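Local coordinates for protein PurR transcriptional regulator (Vibrio parahaemolyticus, PDB 3D8U) that probably binds cis-regulatory DNA as a transcription factor of the LacI/PurR family, its core built like a type I periplasmic binding protein, at residues B[120-129]-B[181-192]; B[211-219]-B[229-237]. One frame throughout, in Å; residues are numbered along the deposited sequence.

How the interactions relate
Both contacts reach the same parallel sheet of a periplasmic-binding-protein-like fold, with centres about 12 Å apart. Interaction 1 pairs two inner strands, 123-128 and 184-187. Interaction 2 starts from the next strand, 212-215, and ties it to the chain leaving this lobe at 229-237. They meet directly: L216 N lies 2.8 Å from C187 O, a probable hydrogen bond, and E190 OE2 approaches S219 N to 2.6 Å, probably bonded too. V186 and L216 also pack together. In relatives the effector binds in the cleft between the lobes; here H189 and E217, near the C-terminal strand ends, meet residues of the other lobe, E15 and K16 respectively.

Interaction 1. Residues B[120-129]-B[181-192]; sequences FKNVGFIGAR and SLNALVCSHEEI
G124 and I126 of strand 123-128 interlock with A184 and V186 of strand 184-187 as a parallel pair, the strand segments inclined at 27°. The evidence is a regular ladder: G124 N donates to A184 O, V186 N to G124 O (2.8 Å), I126 N to V186 O (2.9 Å) and S188 N to I126 O. This part, 124-127 with 184-187, is buried and packed on both faces. On one, CG1 of V123 meets CG2 of V186 at 3.5 Å, while the F125 ring presents CD1 to V186 CB at 3.7 Å. F125 CG stands anti to its backbone N (chi1 -178°), which brings CD1 and CE1 of the ring over to V186 CG1. On the reverse face, I126 sends its two branches different ways: CG2 touches I192 CG2 at 3.7 Å, and CD1 reaches L185 CG. Beyond the ladder, S188 OG receives A128 N at 3.2 Å, a side-chain acceptor taking over from the backbone.

The opposite end is looser and partly exposed. There N122 and N183 cross at about a right angle. N183 N donates to N122 O, whereas the return bond from N122 N to N183 OD1 is weak at 3.3 Å. N122 ND2 also reaches S181 O (2.9 Å), bent to 139° and approaching from above the carbonyl plane.

Helices pack on both faces of the sheet, as in the periplasmic-binding-protein-like fold: F125 lies on helix 133-148, its ring meeting that of W142, and helix 165-178 covers I126 and L185. Strand 156-159 bonds the far edge of 123-128, and 212-215 continues the sheet beyond 184-187.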
loop_
_atom_site.group_PDB
_atom_site.type_symbol
_atom_site.label_atom_id
_atom_site.label_comp_id
_atom_site.label_asym_id
_atom_site.label_seq_id
_atom_site.Cartn_x
_atom_site.Cartn_y
_atom_site.Cartn_z
ATOM N N PHE B 120 3.725 20.097 24.244
ATOM C CA PHE B 120 2.415 20.088 23.590
ATOM C C PHE B 120 1.401 19.302 24.421
ATOM O O PHE B 120 1.210 18.088 24.269
ATOM C CB PHE B 120 2.538 19.518 22.190
ATOM C CG PHE B 120 3.542 20.239 21.331
ATOM C CD1 PHE B 120 4.819 19.706 21.132
ATOM C CD2 PHE B 120 3.226 21.456 20.743
ATOM C CE1 PHE B 120 5.766 20.360 20.351
ATOM C CE2 PHE B 120 4.154 22.130 19.982
ATOM C CZ PHE B 120 5.438 21.578 19.767
ATOM N N LYS B 121 0.736 19.996 25.317
ATOM C CA LYS B 121 -0.059 19.296 26.301
ATOM C C LYS B 121 -1.543 19.071 25.938
ATOM O O LYS B 121 -2.305 18.540 26.774
ATOM C CB LYS B 121 0.094 19.980 27.681
ATOM C CG LYS B 121 1.532 19.864 28.253
ATOM C CD LYS B 121 1.718 20.588 29.560
ATOM C CE LYS B 121 2.695 19.821 30.440
ATOM N NZ LYS B 121 2.350 19.841 31.933
ATOM N N ASN B 122 -2.009 19.479 24.758
ATOM C CA ASN B 122 -3.404 19.115 24.517
ATOM C C ASN B 122 -3.743 18.449 23.232
ATOM O O ASN B 122 -4.236 19.053 22.294
ATOM C CB ASN B 122 -4.470 20.109 25.035
ATOM C CG ASN B 122 -4.316 21.465 24.485
ATOM O OD1 ASN B 122 -4.387 22.458 25.222
ATOM N ND2 ASN B 122 -4.113 21.544 23.175
ATOM N N VAL B 123 -3.526 17.143 23.296
ATOM C CA VAL B 123 -3.344 16.293 22.172
ATOM C C VAL B 123 -4.657 15.684 21.813
ATOM O O VAL B 123 -5.375 15.249 22.672
ATOM C CB VAL B 123 -2.394 15.145 22.556
ATOM C CG1 VAL B 123 -1.961 14.384 21.322
ATOM C CG2 VAL B 123 -1.191 15.676 23.286
ATOM N N GLY B 124 -4.957 15.654 20.528
ATOM C CA GLY B 124 -6.072 14.888 20.035
ATOM C C GLY B 124 -5.519 13.625 19.415
ATOM O O GLY B 124 -4.306 13.509 19.155
ATOM N N PHE B 125 -6.409 12.679 19.162
ATOM C CA PHE B 125 -6.022 11.418 18.536
ATOM C C PHE B 125 -6.927 11.119 17.356
ATOM O O PHE B 125 -8.154 11.211 17.468
ATOM C CB PHE B 125 -6.178 10.305 19.574
ATOM C CG PHE B 125 -5.773 8.947 19.097
ATOM C CD1 PHE B 125 -4.462 8.498 19.269
ATOM C CD2 PHE B 125 -6.711 8.087 18.526
ATOM C CE1 PHE B 125 -4.081 7.206 18.868
ATOM C CE2 PHE B 125 -6.343 6.782 18.108
ATOM C CZ PHE B 125 -5.029 6.346 18.279
ATOM N N ILE B 126 -6.352 10.721 16.242
ATOM C CA ILE B 126 -7.182 10.242 15.172
ATOM C C ILE B 126 -6.658 8.885 14.755
ATOM O O ILE B 126 -5.486 8.756 14.426
ATOM C CB ILE B 126 -7.148 11.207 13.986
ATOM C CG1 ILE B 126 -7.686 12.578 14.385
ATOM C CG2 ILE B 126 -7.985 10.685 12.870
ATOM C CD1 ILE B 126 -7.225 13.688 13.442
ATOM N N GLY B 127 -7.520 7.875 14.755
ATOM C CA GLY B 127 -7.124 6.555 14.248
ATOM C C GLY B 127 -8.184 5.774 13.491
ATOM O O GLY B 127 -9.373 6.087 13.573
ATOM N N ALA B 128 -7.774 4.749 12.750
ATOM C CA ALA B 128 -8.770 3.927 12.063
ATOM C C ALA B 128 -8.591 2.434 12.171
ATOM O O ALA B 128 -7.687 1.936 12.828
ATOM C CB ALA B 128 -8.872 4.322 10.634
ATOM N N ARG B 129 -9.454 1.728 11.447
ATOM C CA ARG B 129 -9.748 0.297 11.658
ATOM C C ARG B 129 -9.748 -0.007 13.154
ATOM O O ARG B 129 -9.061 -0.897 13.626
ATOM C CB ARG B 129 -8.906 -0.671 10.791
ATOM C CG ARG B 129 -7.549 -0.187 10.340
ATOM C CD ARG B 129 -6.501 -0.324 11.429
ATOM N NE ARG B 129 -5.762 -1.592 11.354
ATOM C CZ ARG B 129 -5.139 -2.160 12.390
ATOM N NH1 ARG B 129 -5.168 -1.579 13.599
ATOM N NH2 ARG B 129 -4.499 -3.322 12.225
ATOM N N SER B 181 -8.605 24.940 21.500
ATOM C CA SER B 181 -7.340 24.986 22.192
ATOM C C SER B 181 -6.404 23.853 21.718
ATOM O O SER B 181 -5.195 23.947 21.901
ATOM C CB SER B 181 -7.543 24.928 23.691
ATOM O OG SER B 181 -7.966 23.630 24.017
ATOM N N LEU B 182 -6.963 22.808 21.096
ATOM C CA LEU B 182 -6.199 21.661 20.553
ATOM C C LEU B 182 -4.881 22.137 20.024
ATOM O O LEU B 182 -4.855 23.165 19.377
ATOM C CB LEU B 182 -6.954 21.019 19.407
ATOM C CG LEU B 182 -6.160 19.955 18.649
ATOM C CD1 LEU B 182 -6.338 18.621 19.323
ATOM C CD2 LEU B 182 -6.581 19.848 17.195
ATOM N N ASN B 183 -3.795 21.419 20.287
ATOM C CA ASN B 183 -2.486 21.855 19.809
ATOM C C ASN B 183 -1.450 20.771 19.479
ATOM O O ASN B 183 -0.292 21.077 19.238
ATOM C CB ASN B 183 -1.893 22.910 20.738
ATOM C CG ASN B 183 -1.308 22.336 21.998
ATOM O OD1 ASN B 183 -0.999 21.161 22.083
ATOM N ND2 ASN B 183 -1.132 23.179 22.983
ATOM N N ALA B 184 -1.866 19.512 19.490
ATOM C CA ALA B 184 -1.106 18.444 18.824
ATOM C C ALA B 184 -2.012 17.267 18.386
ATOM O O ALA B 184 -3.150 17.119 18.884
ATOM C CB ALA B 184 0.035 17.958 19.698
ATOM N N LEU B 185 -1.501 16.429 17.495
ATOM C CA LEU B 185 -2.254 15.283 17.055
ATOM C C LEU B 185 -1.465 13.991 17.093
ATOM O O LEU B 185 -0.297 13.968 16.678
ATOM C CB LEU B 185 -2.679 15.525 15.624
ATOM C CG LEU B 185 -4.131 15.702 15.221
ATOM C CD1 LEU B 185 -4.944 16.239 16.342
ATOM C CD2 LEU B 185 -4.165 16.637 14.014
ATOM N N VAL B 186 -2.082 12.909 17.565
ATOM C CA VAL B 186 -1.479 11.583 17.392
ATOM C C VAL B 186 -2.278 10.894 16.309
ATOM O O VAL B 186 -3.470 10.706 16.454
ATOM C CB VAL B 186 -1.571 10.686 18.651
ATOM C CG1 VAL B 186 -0.931 9.339 18.388
ATOM C CG2 VAL B 186 -0.933 11.327 19.853
ATOM N N CYS B 187 -1.640 10.501 15.232
ATOM C CA CYS B 187 -2.331 9.780 14.197
ATOM C C CYS B 187 -1.955 8.315 14.197
ATOM O O CYS B 187 -0.746 7.962 14.203
ATOM C CB CYS B 187 -1.935 10.353 12.859
ATOM S SG CYS B 187 -2.426 12.029 12.744
ATOM N N SER B 188 -2.967 7.459 14.121
ATOM C CA SER B 188 -2.714 6.041 14.126
ATOM C C SER B 188 -1.886 5.579 12.916
ATOM O O SER B 188 -1.157 4.573 13.010
ATOM C CB SER B 188 -4.021 5.288 14.151
ATOM O OG SER B 188 -4.578 5.275 12.861
ATOM N N HIS B 189 -1.992 6.320 11.812
ATOM C CA HIS B 189 -1.514 5.872 10.512
ATOM C C HIS B 189 -0.934 7.022 9.735
ATOM O O HIS B 189 -1.312 8.181 9.917
ATOM C CB HIS B 189 -2.670 5.365 9.657
ATOM C CG HIS B 189 -3.089 3.977 9.965
ATOM N ND1 HIS B 189 -3.624 3.618 11.177
ATOM C CD2 HIS B 189 -3.075 2.859 9.207
ATOM C CE1 HIS B 189 -3.915 2.330 11.159
ATOM N NE2 HIS B 189 -3.588 1.843 9.975
ATOM N N GLU B 190 -0.060 6.690 8.799
ATOM C CA GLU B 190 0.650 7.713 8.061
ATOM C C GLU B 190 -0.226 8.481 7.086
ATOM O O GLU B 190 -0.043 9.687 6.931
ATOM C CB GLU B 190 1.843 7.099 7.357
ATOM C CG GLU B 190 2.933 8.062 7.004
ATOM C CD GLU B 190 3.873 7.442 6.036
ATOM O OE1 GLU B 190 3.387 6.714 5.128
ATOM O OE2 GLU B 190 5.096 7.657 6.188
ATOM N N GLU B 191 -1.168 7.794 6.437
ATOM C CA GLU B 191 -2.192 8.491 5.590
ATOM C C GLU B 191 -2.945 9.556 6.385
ATOM O O GLU B 191 -3.136 10.672 5.929
ATOM C CB GLU B 191 -3.200 7.520 5.003
ATOM C CG GLU B 191 -2.568 6.492 4.134
ATOM C CD GLU B 191 -2.655 5.075 4.692
ATOM O OE1 GLU B 191 -2.257 4.797 5.866
ATOM O OE2 GLU B 191 -3.120 4.223 3.894
ATOM N N ILE B 192 -3.318 9.196 7.607
ATOM C CA ILE B 192 -4.029 10.086 8.487
ATOM C C ILE B 192 -3.225 11.357 8.776
ATOM O O ILE B 192 -3.720 12.473 8.636
ATOM C CB ILE B 192 -4.378 9.332 9.751
ATOM C CG1 ILE B 192 -5.338 8.206 9.381
ATOM C CG2 ILE B 192 -4.927 10.268 10.809
ATOM C CD1 ILE B 192 -5.481 7.090 10.390
#

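Interaction 2. Residues B[211-219]-B[229-237]; sequences IAIICLEGS and LTSAEFDYE
C215 and S231 form the single backbone bridge of this contact, where short strands 212-215 and 231-233 run within 13° of parallel. Two backbone hydrogen bonds make it, C215 N to T230 O (3.0 Å) and A232 N to C215 O (3.1 Å), and a third, G218 N to A232 O (2.9 Å), follows further along the chain. In apolar packing, I214 CG1 lies 3.4 Å from T230 CG2, and I213 CG2 touches L229 CD2 at 3.9 Å.

Among the aromatic contacts, F234 turns its edge to L216 O, with CE2 3.4 Å away, and the same ring atom meets E217 CG. E217 extends from a CG anti to its backbone N (chi1 -165°), carrying OE2 to the edge of Y236. There Y236 OH donates to E217 OE2 at 3.0 Å, meeting that oxygen's anti lone pair, with carboxylate and ring steeply inclined.

Helix 16-32 touches both E217, through K16, and Y236, while E233 forms a salt bridge with R269. Backbone bonds thus fix where the chain leaves one lobe, and a buried carboxylate held by a phenol ties that exit to the other; a favourable charge effect from K16 is possible.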
loop_
_atom_site.group_PDB
_atom_site.type_symbol
_atom_site.label_atom_id
_atom_site.label_comp_id
_atom_site.label_asym_id
_atom_site.label_seq_id
_atom_site.Cartn_x
_atom_site.Cartn_y
_atom_site.Cartn_z
ATOM N N ILE B 211 -0.056 23.543 15.746
ATOM C CA ILE B 211 -0.354 22.166 15.974
ATOM C C ILE B 211 0.928 21.342 15.750
ATOM O O ILE B 211 1.654 21.537 14.746
ATOM C CB ILE B 211 -1.548 21.772 15.101
ATOM C CG1 ILE B 211 -2.840 22.240 15.816
ATOM C CG2 ILE B 211 -1.551 20.278 14.805
ATOM C CD1 ILE B 211 -4.077 22.332 14.969
ATOM N N ALA B 212 1.248 20.492 16.722
ATOM C CA ALA B 212 2.308 19.522 16.532
ATOM C C ALA B 212 1.712 18.207 16.042
ATOM O O ALA B 212 0.584 17.889 16.377
ATOM C CB ALA B 212 3.037 19.312 17.817
ATOM N N ILE B 213 2.445 17.420 15.273
ATOM C CA ILE B 213 1.863 16.182 14.750
ATOM C C ILE B 213 2.780 14.985 14.982
ATOM O O ILE B 213 4.010 15.086 14.834
ATOM C CB ILE B 213 1.523 16.305 13.214
ATOM C CG1 ILE B 213 0.311 17.227 12.969
ATOM C CG2 ILE B 213 1.208 14.946 12.596
ATOM C CD1 ILE B 213 0.119 17.659 11.494
ATOM N N ILE B 214 2.214 13.831 15.304
ATOM C CA ILE B 214 3.085 12.656 15.438
ATOM C C ILE B 214 2.403 11.401 14.910
ATOM O O ILE B 214 1.258 11.110 15.273
ATOM C CB ILE B 214 3.582 12.481 16.910
ATOM C CG1 ILE B 214 4.715 11.451 16.943
ATOM C CG2 ILE B 214 2.392 12.205 17.885
ATOM C CD1 ILE B 214 5.041 10.898 18.277
ATOM N N CYS B 215 3.088 10.660 14.050
ATOM C CA CYS B 215 2.443 9.529 13.373
ATOM C C CYS B 215 2.853 8.257 14.039
ATOM O O CYS B 215 3.987 8.131 14.473
ATOM C CB CYS B 215 2.840 9.475 11.912
ATOM S SG CYS B 215 2.324 7.960 11.063
ATOM N N LEU B 216 1.943 7.305 14.132
ATOM C CA LEU B 216 2.227 6.100 14.929
ATOM C C LEU B 216 2.882 4.966 14.132
ATOM O O LEU B 216 3.225 3.923 14.696
ATOM C CB LEU B 216 0.930 5.604 15.569
ATOM C CG LEU B 216 0.702 5.783 17.075
ATOM C CD1 LEU B 216 1.448 6.966 17.696
ATOM C CD2 LEU B 216 -0.792 5.866 17.380
ATOM N N GLU B 217 3.030 5.171 12.819
ATOM C CA GLU B 217 3.558 4.149 11.920
ATOM C C GLU B 217 4.012 4.823 10.649
ATOM O O GLU B 217 3.386 4.682 9.600
ATOM C CB GLU B 217 2.517 3.065 11.609
ATOM C CG GLU B 217 3.111 1.810 10.986
ATOM C CD GLU B 217 2.126 0.995 10.122
ATOM O OE1 GLU B 217 1.208 1.589 9.470
ATOM O OE2 GLU B 217 2.300 -0.258 10.067
ATOM N N GLY B 218 5.088 5.589 10.750
ATOM C CA GLY B 218 5.639 6.310 9.596
ATOM C C GLY B 218 6.488 5.468 8.660
ATOM O O GLY B 218 6.954 4.386 8.995
ATOM N N SER B 219 6.664 5.975 7.462
ATOM C CA SER B 219 7.525 5.384 6.480
ATOM C C SER B 219 8.285 6.564 5.891
ATOM O O SER B 219 8.087 7.711 6.307
ATOM C CB SER B 219 6.668 4.749 5.388
ATOM O OG SER B 219 6.365 5.676 4.338
ATOM N N LEU B 229 7.611 14.799 9.353
ATOM C CA LEU B 229 6.969 14.523 10.626
ATOM C C LEU B 229 7.516 13.439 11.519
ATOM O O LEU B 229 7.800 12.324 11.094
ATOM C CB LEU B 229 5.436 14.419 10.488
ATOM C CG LEU B 229 4.782 13.906 9.215
ATOM C CD1 LEU B 229 5.263 12.485 8.975
ATOM C CD2 LEU B 229 3.267 14.014 9.381
ATOM N N THR B 230 7.628 13.816 12.781
ATOM C CA THR B 230 8.004 12.927 13.852
ATOM C C THR B 230 7.118 11.704 13.830
ATOM O O THR B 230 5.907 11.810 13.941
ATOM C CB THR B 230 7.820 13.636 15.196
ATOM O OG1 THR B 230 8.837 14.627 15.345
ATOM C CG2 THR B 230 7.887 12.664 16.354
ATOM N N SER B 231 7.710 10.534 13.710
ATOM C CA SER B 231 6.923 9.339 13.770
ATOM C C SER B 231 7.691 8.130 14.263
ATOM O O SER B 231 8.927 8.115 14.336
ATOM C CB SER B 231 6.461 9.015 12.380
ATOM O OG SER B 231 7.327 8.016 11.909
ATOM N N ALA B 232 6.920 7.094 14.535
ATOM C CA ALA B 232 7.430 5.839 15.033
ATOM C C ALA B 232 7.623 4.931 13.864
ATOM O O ALA B 232 6.752 4.854 13.016
ATOM C CB ALA B 232 6.437 5.228 15.965
ATOM N N GLU B 233 8.757 4.237 13.812
ATOM C CA GLU B 233 9.024 3.353 12.697
ATOM C C GLU B 233 9.263 1.955 13.175
ATOM O O GLU B 233 9.607 1.767 14.324
ATOM C CB GLU B 233 10.202 3.866 11.894
ATOM C CG GLU B 233 9.848 5.112 11.098
ATOM C CD GLU B 233 10.983 5.568 10.253
ATOM O OE1 GLU B 233 11.954 4.809 10.116
ATOM O OE2 GLU B 233 10.917 6.684 9.723
ATOM N N PHE B 234 9.051 0.982 12.297
ATOM C CA PHE B 234 9.216 -0.418 12.648
ATOM C C PHE B 234 9.956 -1.075 11.500
ATOM O O PHE B 234 9.997 -0.537 10.410
ATOM C CB PHE B 234 7.860 -1.118 12.836
ATOM C CG PHE B 234 6.900 -0.394 13.756
ATOM C CD1 PHE B 234 6.806 -0.743 15.091
ATOM C CD2 PHE B 234 6.069 0.609 13.270
ATOM C CE1 PHE B 234 5.927 -0.096 15.931
ATOM C CE2 PHE B 234 5.196 1.276 14.101
ATOM C CZ PHE B 234 5.114 0.919 15.431
ATOM N N ASP B 235 10.534 -2.241 11.738
ATOM C CA ASP B 235 11.312 -2.884 10.727
ATOM C C ASP B 235 10.614 -4.186 10.371
ATOM O O ASP B 235 10.972 -5.257 10.813
ATOM C CB ASP B 235 12.744 -3.050 11.224
ATOM C CG ASP B 235 13.673 -3.694 10.207
ATOM O OD1 ASP B 235 14.822 -3.936 10.638
ATOM O OD2 ASP B 235 13.300 -3.978 9.023
ATOM N N TYR B 236 9.590 -4.084 9.551
ATOM C CA TYR B 236 8.839 -5.265 9.212
ATOM C C TYR B 236 9.641 -6.176 8.310
ATOM O O TYR B 236 9.452 -7.387 8.356
ATOM C CB TYR B 236 7.486 -4.913 8.587
ATOM C CG TYR B 236 6.570 -4.114 9.487
ATOM C CD1 TYR B 236 6.232 -4.572 10.779
ATOM C CD2 TYR B 236 6.023 -2.902 9.048
ATOM C CE1 TYR B 236 5.379 -3.823 11.621
ATOM C CE2 TYR B 236 5.156 -2.147 9.872
ATOM C CZ TYR B 236 4.842 -2.614 11.157
ATOM O OH TYR B 236 3.996 -1.863 11.948
ATOM N N GLU B 237 10.539 -5.618 7.497
ATOM C CA GLU B 237 11.470 -6.478 6.760
ATOM C C GLU B 237 12.187 -7.456 7.712
ATOM O O GLU B 237 12.188 -8.653 7.439
ATOM C CB GLU B 237 12.460 -5.693 5.886
#